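Local coordinates for p800 reaction center core protein (Heliobacterium modesticaldum, PDB 5V8K) that forms half of a membrane-embedded homodimeric photosynthetic reaction center, holding bacteriochlorophylls, lipid and calcium, and binds a [4Fe-4S] cluster, probably for light-driven electron transfer, at residues His529-Phe534 and Phe587-Val592; Gln440-Ile445 and Ile581-Phe586; Pro454-Ile459 and Trp595-Val600. All coordinates share one frame; numbering follows the deposited sequence.

All three interactions use helix 575-599, each at a different level. Interaction 2 sits nearest its start, interaction 1 midway and interaction 3 at its end. The centres of interactions 1 and 2 are about 12 Å apart, and the two touch: Trp532 NE1 lies 3.3 Å from Phe586 CZ. Interactions 1 and 3 have centres about 16 Å apart and adjoin along this helix. Interactions 2 and 3 do not touch; their centres are about 21 Å apart. Interaction 1 holds the magnesium of a bacteriochlorophyll g'. Interaction 2 borders a lipid, with the Tyr442 side chain about 10 Å from that of the cluster-binding Cys433. Interaction 3 supplies a backbone ligand, Leu597 O, to a calcium ion.

Interaction 1: His529-Phe534 and Phe587-Val592; sequences HFIWAF and FKMTIV. With GB0 (Bacteriochlorophyll g'), chain C.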
# COMPACT_ATOMS: atom_id res chain seq x y z
N HIS A 529 6.66 7.25 0.05
CA HIS A 529 5.79 6.28 -0.59
C HIS A 529 6.62 5.20 -1.29
O HIS A 529 6.29 4.01 -1.23
CB HIS A 529 4.83 6.94 -1.60
CG HIS A 529 3.67 7.63 -0.98
ND1 HIS A 529 3.80 8.60 -0.01
CD2 HIS A 529 2.34 7.50 -1.20
CE1 HIS A 529 2.60 9.03 0.34
NE2 HIS A 529 1.71 8.38 -0.37
N PHE A 530 7.63 5.61 -2.05
CA PHE A 530 8.54 4.66 -2.68
C PHE A 530 9.11 3.66 -1.68
O PHE A 530 9.05 2.45 -1.88
CB PHE A 530 9.68 5.38 -3.39
CG PHE A 530 10.57 4.44 -4.17
CD1 PHE A 530 10.18 3.96 -5.40
CD2 PHE A 530 11.77 3.99 -3.63
CE1 PHE A 530 10.98 3.08 -6.11
CE2 PHE A 530 12.58 3.11 -4.33
CZ PHE A 530 12.18 2.65 -5.58
N ILE A 531 9.71 4.16 -0.59
CA ILE A 531 10.32 3.26 0.39
C ILE A 531 9.26 2.33 0.99
O ILE A 531 9.50 1.13 1.18
CB ILE A 531 11.08 4.06 1.46
CG1 ILE A 531 12.25 4.82 0.84
CG2 ILE A 531 11.66 3.15 2.55
CD1 ILE A 531 12.98 5.72 1.81
N TRP A 532 8.08 2.88 1.29
CA TRP A 532 7.00 2.07 1.86
C TRP A 532 6.65 0.92 0.93
O TRP A 532 6.53 -0.23 1.35
CB TRP A 532 5.79 2.97 2.10
CG TRP A 532 4.61 2.36 2.72
CD1 TRP A 532 4.41 2.16 4.04
CD2 TRP A 532 3.42 1.91 2.07
NE1 TRP A 532 3.18 1.60 4.26
CE2 TRP A 532 2.55 1.44 3.06
CE3 TRP A 532 3.01 1.89 0.74
CZ2 TRP A 532 1.28 0.97 2.77
CZ3 TRP A 532 1.72 1.43 0.45
CH2 TRP A 532 0.88 0.97 1.45
N ALA A 533 6.50 1.22 -0.36
CA ALA A 533 6.22 0.19 -1.35
C ALA A 533 7.30 -0.89 -1.33
O ALA A 533 7.00 -2.09 -1.39
CB ALA A 533 6.12 0.84 -2.72
N PHE A 534 8.55 -0.47 -1.25
CA PHE A 534 9.64 -1.42 -1.31
C PHE A 534 9.63 -2.38 -0.12
O PHE A 534 10.05 -3.54 -0.26
CB PHE A 534 10.96 -0.65 -1.43
CG PHE A 534 12.10 -1.50 -1.88
CD1 PHE A 534 12.36 -1.70 -3.23
CD2 PHE A 534 12.91 -2.13 -0.95
CE1 PHE A 534 13.42 -2.56 -3.63
CE2 PHE A 534 13.95 -2.95 -1.36
CZ PHE A 534 14.18 -3.15 -2.70
N PHE A 587 6.35 1.33 9.05
CA PHE A 587 5.85 2.16 10.14
C PHE A 587 6.36 3.64 10.04
O PHE A 587 5.62 4.57 10.06
CB PHE A 587 6.18 1.62 11.55
CG PHE A 587 5.59 2.43 12.69
CD1 PHE A 587 4.25 2.34 13.01
CD2 PHE A 587 6.38 3.25 13.48
CE1 PHE A 587 3.74 3.05 14.04
CE2 PHE A 587 5.85 3.96 14.51
CZ PHE A 587 4.53 3.85 14.80
N LYS A 588 7.66 3.82 9.91
CA LYS A 588 8.24 5.16 9.89
C LYS A 588 7.90 5.92 8.61
O LYS A 588 7.74 7.14 8.65
CB LYS A 588 9.75 5.10 10.09
CG LYS A 588 10.14 4.89 11.56
CD LYS A 588 9.59 6.04 12.45
CE LYS A 588 10.00 5.98 13.91
NZ LYS A 588 9.49 7.26 14.58
N MET A 589 7.84 5.24 7.47
CA MET A 589 7.45 5.97 6.26
C MET A 589 5.99 6.43 6.32
O MET A 589 5.66 7.50 5.79
CB MET A 589 7.69 5.12 5.01
CG MET A 589 9.16 4.89 4.66
SD MET A 589 10.13 6.39 4.43
CE MET A 589 10.92 6.38 5.99
N THR A 590 5.13 5.67 6.98
CA THR A 590 3.78 6.16 7.24
C THR A 590 3.83 7.41 8.11
O THR A 590 3.18 8.41 7.82
CB THR A 590 2.96 5.08 7.93
OG1 THR A 590 2.84 3.92 7.09
CG2 THR A 590 1.61 5.62 8.24
N ILE A 591 4.66 7.38 9.16
CA ILE A 591 4.80 8.54 10.03
C ILE A 591 5.36 9.75 9.27
O ILE A 591 4.96 10.89 9.53
CB ILE A 591 5.66 8.17 11.26
CG1 ILE A 591 5.02 7.07 12.11
CG2 ILE A 591 5.86 9.40 12.15
CD1 ILE A 591 3.56 7.21 12.37
N VAL A 592 6.29 9.53 8.32
CA VAL A 592 6.83 10.65 7.52
C VAL A 592 5.70 11.34 6.76
O VAL A 592 5.66 12.58 6.67
CB VAL A 592 7.90 10.16 6.54
CG1 VAL A 592 8.14 11.19 5.43
CG2 VAL A 592 9.20 9.82 7.26
C1 GB0 C . -2.65 2.89 7.31
C2 GB0 C . -3.64 3.89 7.83
C3 GB0 C . -4.39 4.54 6.98
C4 GB0 C . -4.29 4.31 5.51
C5 GB0 C . -5.34 5.52 7.52
C6 GB0 C . -6.73 5.22 7.04
NB GB0 C . -0.90 6.56 -1.51
ND GB0 C . -0.89 9.46 1.18
C10 GB0 C . -9.15 7.21 9.29
C11 GB0 C . -10.43 6.62 9.83
C12 GB0 C . -11.47 7.71 9.96
C13 GB0 C . -12.51 7.55 10.79
C14 GB0 C . -12.64 6.32 11.62
C15 GB0 C . -13.60 8.57 10.92
C1A GB0 C . -0.25 6.80 2.64
C1B GB0 C . -0.35 5.36 -1.39
C1C GB0 C . -1.76 9.31 -2.63
C1D GB0 C . -1.02 10.76 1.24
C2A GB0 C . 0.47 5.68 3.36
C2B GB0 C . -0.34 4.77 -2.64
C2C GB0 C . -2.33 10.38 -3.50
C2D GB0 C . -0.93 11.60 2.58
C3A GB0 C . 1.07 4.94 2.19
C3B GB0 C . -0.89 5.64 -3.55
C3C GB0 C . -2.15 11.31 -2.36
C3D GB0 C . -0.71 10.41 3.26
C4A GB0 C . 0.26 5.56 1.09
C4B GB0 C . -1.19 6.79 -2.82
C4C GB0 C . -1.59 10.79 -1.21
C4D GB0 C . -0.66 9.19 2.51
C7 GB0 C . -7.65 6.27 7.60
C8 GB0 C . -8.24 6.11 8.78
C9 GB0 C . -7.96 4.91 9.62
CAA GB0 C . -0.45 4.80 4.19
CAB GB0 C . -1.05 5.25 -4.98
CAC GB0 C . -2.52 12.74 -2.36
CAD GB0 C . -0.48 10.07 4.67
CBA GB0 C . 0.34 3.79 5.01
CBB GB0 C . -1.25 6.03 -5.99
CBC GB0 C . -3.13 13.43 -3.56
CBD GB0 C . -0.29 8.58 4.75
CED GB0 C . -1.90 7.47 7.96
CGA GB0 C . -0.57 2.98 5.89
CGD GB0 C . -1.36 8.06 5.64
CHA GB0 C . -0.35 8.11 3.34
CHB GB0 C . 0.14 4.88 -0.09
CHC GB0 C . -1.73 8.04 -3.39
CHD GB0 C . -1.34 11.53 0.03
CMA GB0 C . 2.58 5.19 1.92
CMB GB0 C . 0.07 3.39 -2.99
CMC GB0 C . -1.39 10.63 -4.68
CMD GB0 C . -1.05 13.02 2.92
NA GB0 C . -0.17 6.80 1.31
NC GB0 C . -1.35 9.48 -1.38
O1A GB0 C . -0.64 1.76 5.81
O1D GB0 C . -2.53 7.91 5.31
O2A GB0 C . -1.62 3.64 6.64
O2D GB0 C . -0.95 7.77 6.96
OBD GB0 C . -0.35 10.73 5.75
MG GB0 C . -0.60 8.05 -0.16
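Trp532 carries CG anti to the backbone N (chi1 -177°), which turns its indole toward the bound bacteriochlorophyll g'. Across from it, Met589 places CG beside its own backbone N (chi1 -70°) and bends again further out, folding the thioether against Ile531. The motif is a nearly antiparallel pair of transmembrane helices in a type I reaction center core. The segment axes approach to 8.9 Å at an angle of 158°.

The protein-protein part is apolar. Ile531 CG2 meets Met589 CG at 3.7 Å, and Met589 SD lies near Ile531 CB and CD1. Closer to the backbones, Trp532 CB faces Met589 CB at 4.1 Å. Thr590 OG1 approaches the indole obliquely, 3.7 Å from Trp532 NE1. Its hydrogen bond goes instead to Phe586 O, one turn back on its own helix.

The pigment touches both helices. Thr590 OG1 is in packing contact only, 3.3 Å from GB0 CBA. The second subunit comes close too, since Trp532 packs on Trp532 of that chain. Trp532 also lies near another bacteriochlorophyll g'. This is consistent with the pigment pair that serves as the primary donor P800 in heliobacteria.

His529 ND1 makes a weak hydrogen bond to Leu525 O, which helps set the turn of the ring. The methyl carbon CMA of the pigment sits between two rings. It lies over the centre of one His529 face and over one Trp532 face, 3.4 Å from Trp532 CD2. Beside it, His529 NE2 binds the magnesium of the pigment at 2.3 Å.

Interaction 2: Gln440-Ile445 and Ile581-Phe586; sequences QFYLAI and IGCFLF. With DGG (1-[glycerolylphosphonyl]-2-[8-(2-hexyl-cyclopropyl)-octanal-1-yl]-3-[hexadecanal-1-yl]-glycerol), chain B.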
# COMPACT_ATOMS: atom_id res chain seq x y z
N GLN A 440 5.04 -11.05 16.94
CA GLN A 440 3.87 -10.36 17.47
C GLN A 440 4.20 -8.93 17.90
O GLN A 440 3.34 -8.04 17.85
CB GLN A 440 3.27 -11.13 18.65
CG GLN A 440 2.65 -12.47 18.27
CD GLN A 440 1.47 -12.31 17.32
OE1 GLN A 440 0.53 -11.55 17.59
NE2 GLN A 440 1.53 -12.98 16.18
N PHE A 441 5.44 -8.68 18.33
CA PHE A 441 5.89 -7.30 18.53
C PHE A 441 5.75 -6.49 17.25
O PHE A 441 5.17 -5.40 17.26
CB PHE A 441 7.34 -7.28 19.02
CG PHE A 441 8.00 -5.94 18.82
CD1 PHE A 441 7.75 -4.91 19.69
CD2 PHE A 441 8.80 -5.71 17.73
CE1 PHE A 441 8.32 -3.67 19.51
CE2 PHE A 441 9.39 -4.45 17.50
CZ PHE A 441 9.15 -3.42 18.40
N TYR A 442 6.27 -7.00 16.12
CA TYR A 442 6.13 -6.27 14.86
C TYR A 442 4.67 -6.03 14.54
O TYR A 442 4.31 -4.96 14.02
CB TYR A 442 6.78 -7.03 13.70
CG TYR A 442 8.22 -7.37 13.86
CD1 TYR A 442 9.14 -6.44 14.30
CD2 TYR A 442 8.67 -8.65 13.58
CE1 TYR A 442 10.45 -6.77 14.47
CE2 TYR A 442 10.02 -9.00 13.73
CZ TYR A 442 10.91 -8.03 14.17
OH TYR A 442 12.26 -8.34 14.40
N LEU A 443 3.81 -7.06 14.76
CA LEU A 443 2.43 -6.93 14.36
C LEU A 443 1.74 -5.85 15.19
O LEU A 443 0.89 -5.12 14.69
CB LEU A 443 1.71 -8.30 14.49
CG LEU A 443 0.28 -8.46 13.97
CD1 LEU A 443 0.22 -8.10 12.47
CD2 LEU A 443 -0.31 -9.85 14.18
N ALA A 444 2.10 -5.73 16.47
CA ALA A 444 1.51 -4.66 17.27
C ALA A 444 1.94 -3.29 16.74
O ALA A 444 1.13 -2.36 16.68
CB ALA A 444 1.87 -4.84 18.73
N ILE A 445 3.19 -3.16 16.28
CA ILE A 445 3.65 -1.92 15.66
C ILE A 445 2.78 -1.58 14.45
O ILE A 445 2.37 -0.43 14.27
CB ILE A 445 5.13 -2.01 15.27
CG1 ILE A 445 6.04 -2.19 16.52
CG2 ILE A 445 5.54 -0.79 14.45
CD1 ILE A 445 6.08 -0.96 17.47
N ILE A 581 13.38 -4.92 9.47
CA ILE A 581 13.64 -3.71 8.69
C ILE A 581 12.37 -3.28 7.96
O ILE A 581 12.06 -2.08 7.85
CB ILE A 581 14.80 -3.96 7.70
CG1 ILE A 581 16.09 -4.19 8.46
CG2 ILE A 581 14.94 -2.79 6.70
CD1 ILE A 581 17.23 -4.74 7.60
N GLY A 582 11.62 -4.26 7.47
CA GLY A 582 10.38 -3.95 6.77
C GLY A 582 9.37 -3.32 7.68
O GLY A 582 8.70 -2.35 7.31
N CYS A 583 9.24 -3.84 8.90
CA CYS A 583 8.31 -3.25 9.84
C CYS A 583 8.75 -1.84 10.22
O CYS A 583 7.95 -0.91 10.20
CB CYS A 583 8.15 -4.14 11.06
SG CYS A 583 7.15 -3.43 12.41
N PHE A 584 10.03 -1.68 10.57
CA PHE A 584 10.56 -0.37 10.94
C PHE A 584 10.26 0.66 9.86
O PHE A 584 9.74 1.74 10.14
CB PHE A 584 12.07 -0.44 11.20
CG PHE A 584 12.66 0.89 11.45
CD1 PHE A 584 12.54 1.48 12.70
CD2 PHE A 584 13.25 1.61 10.44
CE1 PHE A 584 13.05 2.72 12.95
CE2 PHE A 584 13.76 2.88 10.69
CZ PHE A 584 13.65 3.42 11.97
N LEU A 585 10.60 0.35 8.61
CA LEU A 585 10.42 1.30 7.52
C LEU A 585 8.96 1.49 7.10
O LEU A 585 8.59 2.58 6.65
CB LEU A 585 11.25 0.87 6.32
CG LEU A 585 12.75 1.02 6.44
CD1 LEU A 585 13.40 0.47 5.18
CD2 LEU A 585 13.18 2.49 6.65
N PHE A 586 8.14 0.44 7.18
CA PHE A 586 6.72 0.56 6.85
C PHE A 586 6.07 1.56 7.80
O PHE A 586 5.44 2.54 7.37
CB PHE A 586 6.08 -0.85 6.94
CG PHE A 586 4.68 -0.91 6.52
CD1 PHE A 586 3.68 -0.42 7.31
CD2 PHE A 586 4.36 -1.52 5.34
CE1 PHE A 586 2.34 -0.54 6.93
CE2 PHE A 586 3.03 -1.66 4.93
CZ PHE A 586 2.02 -1.15 5.74
C11 DGG B . 16.97 1.41 7.82
C10 DGG B . 17.97 0.48 8.47
C9 DGG B . 17.62 0.34 9.94
C8 DGG B . 16.18 -0.07 10.18
C7 DGG B . 15.71 0.15 11.61
C6 DGG B . 16.18 -0.87 12.62
C5 DGG B . 16.46 -2.21 11.98
C4 DGG B . 17.03 -3.20 12.97
C3 DGG B . 17.27 -4.53 12.28
C2 DGG B . 17.76 -5.58 13.25
C1 DGG B . 18.05 -6.85 12.50
O1 DGG B . 18.34 -6.83 11.35
O17 DGG B . 17.97 -8.11 13.14
C17 DGG B . 18.48 -9.28 12.54
C19 DGG B . 18.49 -10.40 13.58
O19 DGG B . 17.14 -10.75 13.93
C21 DGG B . 16.70 -10.60 15.28
O21 DGG B . 17.48 -10.98 16.11
C22 DGG B . 15.38 -9.93 15.57
C23 DGG B . 15.34 -8.44 15.18
C24 DGG B . 14.99 -7.44 16.30
C25 DGG B . 15.88 -6.18 16.40
C26 DGG B . 15.16 -4.95 16.94
C27 DGG B . 14.30 -4.30 15.87
C28 DGG B . 13.51 -3.11 16.39
C29 DGG B . 12.96 -2.27 15.25
C30 DGG B . 11.84 -2.84 14.40
C31 DGG B . 10.66 -1.90 14.35
C32 DGG B . 10.59 -1.03 15.57
C33 DGG B . 9.42 -0.08 15.52
C18 DGG B . 19.22 -11.63 13.09
P DGG B . 19.46 -13.53 11.52
OP1 DGG B . 19.77 -14.35 12.71
OP2 DGG B . 18.59 -12.33 12.04
OP3 DGG B . 20.56 -12.84 10.81
OP4 DGG B . 18.71 -14.39 10.43
C40 DGG B . 19.40 -14.83 9.25
C41 DGG B . 19.32 -16.35 9.03
O42 DGG B . 19.07 -17.04 10.25
C43 DGG B . 20.54 -16.96 8.32
O44 DGG B . 20.83 -16.23 7.14
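Tyr442 reaches past Cys583 to a bound phospholipid, and its atoms meet both in turn. CB lies 3.8 Å from Cys583 SG. CD1 is next, near both SG and CB of the same cysteine. CE1 comes near lipid carbon C30, which lies at the ring edge. At the tip, OH is 3.2 Å from lipid carbon C23. Cys583 SG stands oblique to the Tyr442 ring, 5.2 Å from its centroid, a Cys sulfur-aromatic contact. Cys583 SG is anti to the backbone N (chi1 173°), which sets it against the other helix. There it also meets Ile445 CG2 at 3.7 Å and the carbonyl Tyr442 O at 3.6 Å.

Phe584 lies against the lipid and also touches a bacteriochlorophyll g'. Its CB lies 3.7 Å from C31 of one tail, and the other tail crosses one ring face. With an alanine here the ring is gone, and the acyl chain across it would probably lose its flat support and be free to move.

Around the contact, Ile445 rests on Ile276 of helix 258-291, and Ile581 on Met538 of helix 520-539. Tyr442 also packs on Tyr542 of the second subunit. Helices 437-447 and 575-599 thus meet near the dimer interface.

Interaction 3: Pro454-Ile459 and Trp595-Val600; sequences PAWFYI and WALAMV. With CA (calcium ion), chain D; GBF (Bacteriochlorophyll g), chain Y.
Apolar contacts join Trp456 and Phe457 to Leu597 and Ala598. The helix segments run nearly parallel, at 8°, but their axes stay 11.4 Å apart, and large side chains span the distance. Trp456 has CG anti to the backbone N (chi1 172°), which extends the indole across to the other helix. Its CH2 lies 3.5 Å from Ala598 CB, and its NE1 lies 3.6 Å from Leu597 CB. Phe457 adds CE1, 4.0 Å from Leu597 CD1. Leu597 and Ala598 approach the Trp456 ring obliquely, and Leu597 also approaches that of Phe457 so.

Polar contacts lie outside the pair. Trp456 NE1 makes a weak hydrogen bond to Tyr505 OH. Tyr458 OH is hydrogen-bonded to Glu378 and Asn489.

Among pigment contacts, a bacteriochlorophyll g puts CMB over one face of the Tyr458 ring. Its O1A lies at the ring edge, in plane, 3.5 Å from Tyr458 CE2. Ile459 touches its tail. Phe457 and Leu597 also touch a bacteriochlorophyll g'.

Metal binding uses the backbone. Leu597 O binds calcium at 2.4 Å, and two waters bind it as well. Asp460 OD2 and Gln509 OE1 complete the five ligands. The arrangement is a calcium site built from a main-chain carbonyl, two side-chain oxygens and water, close to the C-terminus of the chain.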
# COMPACT_ATOMS: atom_id res chain seq x y z
N PRO A 454 -6.25 7.76 13.14
CA PRO A 454 -7.46 8.48 13.55
C PRO A 454 -7.19 9.57 14.58
O PRO A 454 -7.89 10.59 14.60
CB PRO A 454 -8.34 7.36 14.16
CG PRO A 454 -7.69 6.13 13.84
CD PRO A 454 -6.32 6.32 13.50
N ALA A 455 -6.27 9.33 15.51
CA ALA A 455 -5.92 10.36 16.48
C ALA A 455 -5.38 11.60 15.77
O ALA A 455 -5.81 12.72 16.05
CB ALA A 455 -4.91 9.82 17.47
N TRP A 456 -4.49 11.41 14.80
CA TRP A 456 -3.94 12.55 14.07
C TRP A 456 -5.02 13.27 13.27
O TRP A 456 -5.13 14.51 13.33
CB TRP A 456 -2.79 12.11 13.15
CG TRP A 456 -2.41 13.29 12.29
CD1 TRP A 456 -2.69 13.45 10.98
CD2 TRP A 456 -1.79 14.52 12.72
NE1 TRP A 456 -2.29 14.70 10.55
CE2 TRP A 456 -1.73 15.37 11.60
CE3 TRP A 456 -1.30 14.98 13.94
CZ2 TRP A 456 -1.17 16.67 11.66
CZ3 TRP A 456 -0.74 16.27 14.01
CH2 TRP A 456 -0.68 17.09 12.87
N PHE A 457 -5.81 12.53 12.50
CA PHE A 457 -6.88 13.16 11.73
C PHE A 457 -7.81 13.95 12.64
O PHE A 457 -8.17 15.08 12.32
CB PHE A 457 -7.64 12.12 10.91
CG PHE A 457 -6.80 11.48 9.81
CD1 PHE A 457 -5.99 12.24 8.99
CD2 PHE A 457 -6.82 10.10 9.64
CE1 PHE A 457 -5.21 11.61 7.99
CE2 PHE A 457 -6.09 9.50 8.67
CZ PHE A 457 -5.28 10.24 7.85
N TYR A 458 -8.13 13.42 13.82
CA TYR A 458 -8.97 14.17 14.74
C TYR A 458 -8.28 15.45 15.20
O TYR A 458 -8.87 16.54 15.17
CB TYR A 458 -9.36 13.30 15.93
CG TYR A 458 -10.13 14.06 16.96
CD1 TYR A 458 -11.48 14.28 16.81
CD2 TYR A 458 -9.52 14.56 18.09
CE1 TYR A 458 -12.21 15.01 17.73
CE2 TYR A 458 -10.24 15.27 19.03
CZ TYR A 458 -11.58 15.52 18.84
OH TYR A 458 -12.33 16.25 19.77
N ILE A 459 -7.04 15.32 15.66
CA ILE A 459 -6.33 16.45 16.26
C ILE A 459 -6.13 17.57 15.25
O ILE A 459 -6.18 18.74 15.59
CB ILE A 459 -5.01 15.94 16.87
CG1 ILE A 459 -5.29 15.25 18.21
CG2 ILE A 459 -3.96 17.07 17.03
CD1 ILE A 459 -4.11 14.42 18.71
N TRP A 595 3.78 13.35 9.08
CA TRP A 595 4.58 14.52 9.39
C TRP A 595 4.42 15.61 8.33
O TRP A 595 4.27 16.79 8.66
CB TRP A 595 6.03 14.11 9.56
CG TRP A 595 6.76 15.25 10.16
CD1 TRP A 595 7.50 16.19 9.51
CD2 TRP A 595 6.74 15.63 11.54
NE1 TRP A 595 7.96 17.12 10.41
CE2 TRP A 595 7.52 16.80 11.66
CE3 TRP A 595 6.15 15.08 12.68
CZ2 TRP A 595 7.69 17.44 12.86
CZ3 TRP A 595 6.33 15.72 13.88
CH2 TRP A 595 7.10 16.89 13.97
N ALA A 596 4.37 15.24 7.05
CA ALA A 596 4.02 16.21 6.01
C ALA A 596 2.72 16.93 6.31
O ALA A 596 2.63 18.15 6.18
CB ALA A 596 3.94 15.52 4.66
N LEU A 597 1.69 16.18 6.72
CA LEU A 597 0.43 16.77 7.12
C LEU A 597 0.59 17.69 8.31
O LEU A 597 -0.18 18.64 8.46
CB LEU A 597 -0.62 15.68 7.46
CG LEU A 597 -1.07 14.76 6.35
CD1 LEU A 597 -1.91 13.64 6.94
CD2 LEU A 597 -1.85 15.57 5.35
N ALA A 598 1.51 17.37 9.22
CA ALA A 598 1.77 18.24 10.38
C ALA A 598 2.56 19.50 10.03
O ALA A 598 2.59 20.45 10.83
CB ALA A 598 2.52 17.46 11.45
N MET A 599 3.16 19.56 8.84
CA MET A 599 3.97 20.70 8.44
C MET A 599 3.18 21.79 7.74
O MET A 599 3.66 22.94 7.66
CB MET A 599 5.10 20.24 7.53
CG MET A 599 6.20 19.52 8.27
SD MET A 599 7.02 20.43 9.63
CE MET A 599 8.15 21.47 8.68
N VAL A 600 2.00 21.47 7.23
CA VAL A 600 1.10 22.43 6.62
C VAL A 600 -0.21 22.55 7.41
O VAL A 600 -0.71 23.72 7.48
CB VAL A 600 0.85 22.10 5.14
CG1 VAL A 600 2.16 22.07 4.38
CG2 VAL A 600 0.12 20.76 5.00
CA CA D . -2.02 20.07 8.87
MG GBF Y . -11.07 13.33 26.15
CHA GBF Y . -10.94 16.72 26.95
CHB GBF Y . -11.25 14.20 22.94
CHC GBF Y . -10.49 10.00 25.52
CHD GBF Y . -10.03 12.75 29.56
NA GBF Y . -11.12 15.06 25.17
C1A GBF Y . -11.28 16.34 25.55
C2A GBF Y . -11.20 17.40 24.48
C3A GBF Y . -11.68 16.54 23.33
C4A GBF Y . -11.31 15.20 23.84
CMA GBF Y . -13.21 16.66 23.17
CAA GBF Y . -9.87 18.10 24.18
CBA GBF Y . -8.68 17.14 24.20
CGA GBF Y . -8.52 16.35 22.92
O1A GBF Y . -8.84 16.78 21.82
O2A GBF Y . -7.82 15.10 22.98
NB GBF Y . -10.86 12.26 24.44
C1B GBF Y . -11.04 12.76 23.21
C2B GBF Y . -10.91 11.70 22.31
C3B GBF Y . -10.70 10.54 23.04
C4B GBF Y . -10.71 10.92 24.38
CMB GBF Y . -10.98 11.77 20.81
CAB GBF Y . -10.52 9.26 22.33
CBB GBF Y . -10.16 8.10 22.77
NC GBF Y . -10.41 11.77 27.29
C1C GBF Y . -10.28 10.50 26.89
C2C GBF Y . -9.90 9.37 27.76
C3C GBF Y . -9.78 10.32 28.88
C4C GBF Y . -10.09 11.65 28.59
CMC GBF Y . -11.10 8.41 27.84
CAC GBF Y . -9.37 9.94 30.25
CBC GBF Y . -9.03 8.53 30.62
ND GBF Y . -10.60 14.31 27.85
C1D GBF Y . -10.23 14.13 29.11
C2D GBF Y . -10.03 15.35 30.15
C3D GBF Y . -10.35 16.22 29.13
C4D GBF Y . -10.66 15.69 27.85
CMD GBF Y . -9.65 15.55 31.58
CAD GBF Y . -10.66 17.66 29.09
OBD GBF Y . -10.29 18.65 29.80
CBD GBF Y . -10.97 18.01 27.67
CGD GBF Y . -12.33 18.62 27.61
O1D GBF Y . -13.36 17.94 27.49
O2D GBF Y . -12.42 20.04 27.74
CED GBF Y . -13.72 20.60 27.73
C1 GBF Y . -7.65 14.32 21.80
C2 GBF Y . -6.59 13.30 22.08
C3 GBF Y . -6.28 12.36 21.19
C4 GBF Y . -7.03 12.28 19.90
C5 GBF Y . -5.19 11.36 21.49
C6 GBF Y . -5.83 9.99 21.80
C7 GBF Y . -4.77 8.92 22.01
C8 GBF Y . -4.88 7.96 22.96
C9 GBF Y . -6.08 7.87 23.86
C10 GBF Y . -3.84 6.88 23.13
C11 GBF Y . -2.42 7.33 23.10
C12 GBF Y . -1.49 6.25 23.62
C13 GBF Y . -0.19 6.52 23.87
C14 GBF Y . 0.69 5.42 24.39
C15 GBF Y . 0.40 7.90 23.64
O HOH W 1 -3.75 21.63 9.20
O HOH W 2 -1.35 20.74 11.20